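Local coordinates for protein malic enzyme (Entamoeba histolytica, PDB 3NV9) that probably catalyses the oxidative decarboxylation of malate to pyruvate with NAD or NADP as electron acceptor, at residues F154-Q159 against L179-E184. Numbering follows the deposited sequence.
Sequences FVQRIQ and LDVLRE. With SO4 (sulfate ion), chain C.
Val155 and Gln156 on helix 148-158 meet Leu182 and Val181 on helix 174-185. The two helices run side by side in nearly the same direction: the local axes make an angle of 22° and approach to 10.6 Å. The closest CA atoms are those of Gln156 and Leu182, 7.4 Å apart. No hydrogen bond joins the segments, and the contact is small, 168 Å² in total.

Leu182 gives the largest single share. Its CG is anti to its own carbonyl carbon (chi1 -71°), which carries the two methyls toward the other helix. CD1 lies against the Val155 side chain, 3.5 Å from Val155 CG1 and almost as near to Val155 CB. The other methyl, CD2, lies 3.8 Å from Gln156 CG, so the leucine fork is shared between two consecutive residues. The extended Gln156 chain reaches across to helix 174-185. There Gln156 NE2 lies 4.2 Å from Val181 CG1, a loose contact, and its hydrogen bond goes to Ser185 OG. A turn further on, Gln159 NE2 donates a nearly straight bond of 2.9 Å to Gln156 O, in the carbonyl plane and on a lone pair. Gln159 OE1 accepts from Asp187 N, so this amide ties segment 154-159 to the loop that follows helix 174-185.

Arg183 takes no part in the packing. Its NH1 binds O3 of a sulfate, probably from the crystallisation liquor, at 3.0 Å; Asp380 N holds the same ion.

On the sheet side of the pair, Val155 touches Ile165 of strand 164-167 and Leu182 touches Val190 of strand 190-192. The arrangement is that of neighbouring parallel helices packed on one face of a parallel alpha/beta sheet, here in the N-terminal domain of malic enzyme.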
ATOM      1  N   PHE A 154       9.549  13.457  -0.571  1.00 26.65           N
ATOM      2  CA  PHE A 154       8.504  12.449  -0.810  1.00 25.23           C
ATOM      3  C   PHE A 154       8.228  11.629   0.459  1.00 24.47           C
ATOM      4  O   PHE A 154       7.098  11.507   0.916  1.00 23.41           O
ATOM      5  CB  PHE A 154       8.877  11.517  -1.997  1.00 25.03           C
ATOM      6  CG  PHE A 154       7.847  10.471  -2.265  1.00 23.99           C
ATOM      7  CD1 PHE A 154       6.868  10.684  -3.208  1.00 23.26           C
ATOM      8  CD2 PHE A 154       7.842   9.264  -1.537  1.00 25.33           C
ATOM      9  CE1 PHE A 154       5.873   9.721  -3.441  1.00 23.82           C
ATOM     10  CE2 PHE A 154       6.850   8.271  -1.760  1.00 23.79           C
ATOM     11  CZ  PHE A 154       5.857   8.507  -2.697  1.00 24.21           C
ATOM     12  N   VAL A 155       9.289  11.106   1.031  1.00 24.14           N
ATOM     13  CA  VAL A 155       9.181  10.252   2.187  1.00 23.56           C
ATOM     14  C   VAL A 155       8.648  11.021   3.387  1.00 24.90           C
ATOM     15  O   VAL A 155       7.783  10.498   4.119  1.00 23.97           O
ATOM     16  CB  VAL A 155      10.546   9.550   2.463  1.00 22.98           C
ATOM     17  CG1 VAL A 155      10.520   8.754   3.778  1.00 21.45           C
ATOM     18  CG2 VAL A 155      10.868   8.658   1.332  1.00 20.27           C
ATOM     19  N   GLN A 156       9.150  12.259   3.571  1.00 25.67           N
ATOM     20  CA  GLN A 156       8.630  13.186   4.598  1.00 26.87           C
ATOM     21  C   GLN A 156       7.120  13.445   4.503  1.00 27.13           C
ATOM     22  O   GLN A 156       6.429  13.584   5.522  1.00 26.69           O
ATOM     23  CB  GLN A 156       9.424  14.513   4.616  1.00 27.63           C
ATOM     24  CG  GLN A 156      10.825  14.378   5.314  1.00 29.96           C
ATOM     25  CD  GLN A 156      11.781  15.583   5.105  1.00 36.32           C
ATOM     26  OE1 GLN A 156      11.437  16.588   4.451  1.00 39.15           O
ATOM     27  NE2 GLN A 156      12.986  15.472   5.652  1.00 34.24           N
ATOM     28  N   ARG A 157       6.589  13.459   3.283  1.00 26.77           N
ATOM     29  CA  ARG A 157       5.153  13.644   3.111  1.00 26.03           C
ATOM     30  C   ARG A 157       4.350  12.364   3.399  1.00 26.11           C
ATOM     31  O   ARG A 157       3.242  12.438   3.963  1.00 25.76           O
ATOM     32  CB  ARG A 157       4.856  14.174   1.721  1.00 26.45           C
ATOM     33  CG  ARG A 157       5.361  15.615   1.479  1.00 26.96           C
ATOM     34  CD  ARG A 157       4.750  16.233   0.212  1.00 30.55           C
ATOM     35  NE  ARG A 157       5.451  17.475  -0.142  1.00 32.44           N
ATOM     36  CZ  ARG A 157       5.280  18.660   0.469  1.00 33.48           C
ATOM     37  NH1 ARG A 157       4.392  18.786   1.459  1.00 30.64           N
ATOM     38  NH2 ARG A 157       6.008  19.717   0.101  1.00 28.72           N
ATOM     39  N   ILE A 158       4.933  11.202   3.059  1.00 24.79           N
ATOM     40  CA  ILE A 158       4.212   9.923   3.097  1.00 23.32           C
ATOM     41  C   ILE A 158       4.366   9.195   4.418  1.00 23.19           C
ATOM     42  O   ILE A 158       3.574   8.329   4.732  1.00 22.55           O
ATOM     43  CB  ILE A 158       4.627   8.979   1.953  1.00 22.84           C
ATOM     44  CG1 ILE A 158       3.467   8.050   1.546  1.00 19.60           C
ATOM     45  CG2 ILE A 158       5.932   8.211   2.304  1.00 20.37           C
ATOM     46  CD1 ILE A 158       3.849   7.162   0.270  1.00 20.17           C
ATOM     47  N   GLN A 159       5.362   9.607   5.200  1.00 24.65           N
ATOM     48  CA  GLN A 159       5.704   8.976   6.456  1.00 25.70           C
ATOM     49  C   GLN A 159       4.509   8.782   7.364  1.00 25.99           C
ATOM     50  O   GLN A 159       4.527   7.906   8.237  1.00 26.64           O
ATOM     51  CB  GLN A 159       6.715   9.830   7.209  1.00 27.25           C
ATOM     52  CG  GLN A 159       6.084  10.942   8.001  1.00 27.27           C
ATOM     53  CD  GLN A 159       7.135  11.750   8.724  1.00 30.55           C
ATOM     54  OE1 GLN A 159       7.596  11.364   9.772  1.00 28.20           O
ATOM     55  NE2 GLN A 159       7.528  12.872   8.147  1.00 29.29           N
ATOM     56  N   LEU A 179      19.069   8.546   3.192  1.00 27.00           N
ATOM     57  CA  LEU A 179      18.931   7.808   4.450  1.00 27.46           C
ATOM     58  C   LEU A 179      19.299   8.718   5.633  1.00 28.76           C
ATOM     59  O   LEU A 179      18.512   8.892   6.582  1.00 30.30           O
ATOM     60  CB  LEU A 179      19.784   6.524   4.427  1.00 25.92           C
ATOM     61  CG  LEU A 179      19.884   5.831   5.822  1.00 25.32           C
ATOM     62  CD1 LEU A 179      18.521   5.340   6.307  1.00 20.01           C
ATOM     63  CD2 LEU A 179      20.916   4.745   5.897  1.00 18.19           C
ATOM     64  N   ASP A 180      20.475   9.326   5.542  1.00 30.04           N
ATOM     65  CA  ASP A 180      21.076  10.091   6.642  1.00 30.71           C
ATOM     66  C   ASP A 180      20.174  11.223   7.099  1.00 30.42           C
ATOM     67  O   ASP A 180      19.992  11.404   8.304  1.00 30.99           O
ATOM     68  CB  ASP A 180      22.466  10.622   6.225  1.00 31.65           C
ATOM     69  CG  ASP A 180      23.435   9.512   5.910  1.00 33.55           C
ATOM     70  OD1 ASP A 180      23.154   8.377   6.324  1.00 40.21           O
ATOM     71  OD2 ASP A 180      24.476   9.735   5.250  1.00 33.73           O
ATOM     72  N   VAL A 181      19.578  11.957   6.143  1.00 29.71           N
ATOM     73  CA  VAL A 181      18.609  13.033   6.478  1.00 28.27           C
ATOM     74  C   VAL A 181      17.325  12.473   7.015  1.00 28.27           C
ATOM     75  O   VAL A 181      16.873  12.875   8.094  1.00 29.62           O
ATOM     76  CB  VAL A 181      18.236  13.890   5.246  1.00 28.23           C
ATOM     77  CG1 VAL A 181      17.134  14.862   5.588  1.00 27.23           C
ATOM     78  CG2 VAL A 181      19.441  14.636   4.729  1.00 25.36           C
ATOM     79  N   LEU A 182      16.714  11.544   6.262  1.00 27.60           N
ATOM     80  CA  LEU A 182      15.394  10.976   6.645  1.00 26.89           C
ATOM     81  C   LEU A 182      15.388  10.272   7.975  1.00 26.76           C
ATOM     82  O   LEU A 182      14.411  10.328   8.656  1.00 26.83           O
ATOM     83  CB  LEU A 182      14.854   9.965   5.618  1.00 25.92           C
ATOM     84  CG  LEU A 182      14.408  10.561   4.323  1.00 23.14           C
ATOM     85  CD1 LEU A 182      13.975   9.445   3.437  1.00 19.75           C
ATOM     86  CD2 LEU A 182      13.300  11.614   4.560  1.00 21.22           C
ATOM     87  N   ARG A 183      16.467   9.580   8.316  1.00 27.89           N
ATOM     88  CA  ARG A 183      16.479   8.896   9.590  1.00 30.38           C
ATOM     89  C   ARG A 183      16.384   9.877  10.776  1.00 31.35           C
ATOM     90  O   ARG A 183      15.936   9.517  11.840  1.00 31.49           O
ATOM     91  CB  ARG A 183      17.671   7.937   9.679  1.00 29.53           C
ATOM     92  CG  ARG A 183      18.901   8.461  10.314  1.00 31.82           C
ATOM     93  CD  ARG A 183      19.999   7.469  10.053  1.00 33.68           C
ATOM     94  NE  ARG A 183      19.873   6.258  10.880  1.00 32.60           N
ATOM     95  CZ  ARG A 183      20.736   5.924  11.850  1.00 31.45           C
ATOM     96  NH1 ARG A 183      21.768   6.731  12.103  1.00 26.62           N
ATOM     97  NH2 ARG A 183      20.581   4.794  12.558  1.00 25.40           N
ATOM     98  N   GLU A 184      16.756  11.136  10.560  1.00 33.19           N
ATOM     99  CA  GLU A 184      16.750  12.134  11.628  1.00 33.99           C
ATOM    100  C   GLU A 184      15.482  12.914  11.604  1.00 34.52           C
ATOM    101  O   GLU A 184      14.933  13.244  12.682  1.00 35.41           O
ATOM    102  CB  GLU A 184      17.995  13.031  11.567  1.00 34.06           C
ATOM    103  CG  GLU A 184      19.297  12.222  11.798  1.00 36.47           C
ATOM    104  CD  GLU A 184      19.347  11.492  13.183  1.00 41.53           C
ATOM    105  OE1 GLU A 184      18.624  11.905  14.143  1.00 40.80           O
ATOM    106  OE2 GLU A 184      20.124  10.502  13.299  1.00 44.79           O
TER
HETATM  107  S   SO4 C 488      23.793   4.643  14.845  1.00 46.28           S
HETATM  108  O1  SO4 C 488      24.724   5.060  15.867  1.00 49.20           O
HETATM  109  O2  SO4 C 488      22.439   4.868  15.345  1.00 47.69           O
HETATM  110  O3  SO4 C 488      24.008   5.439  13.643  1.00 52.69           O
HETATM  111  O4  SO4 C 488      24.095   3.286  14.462  1.00 46.61           O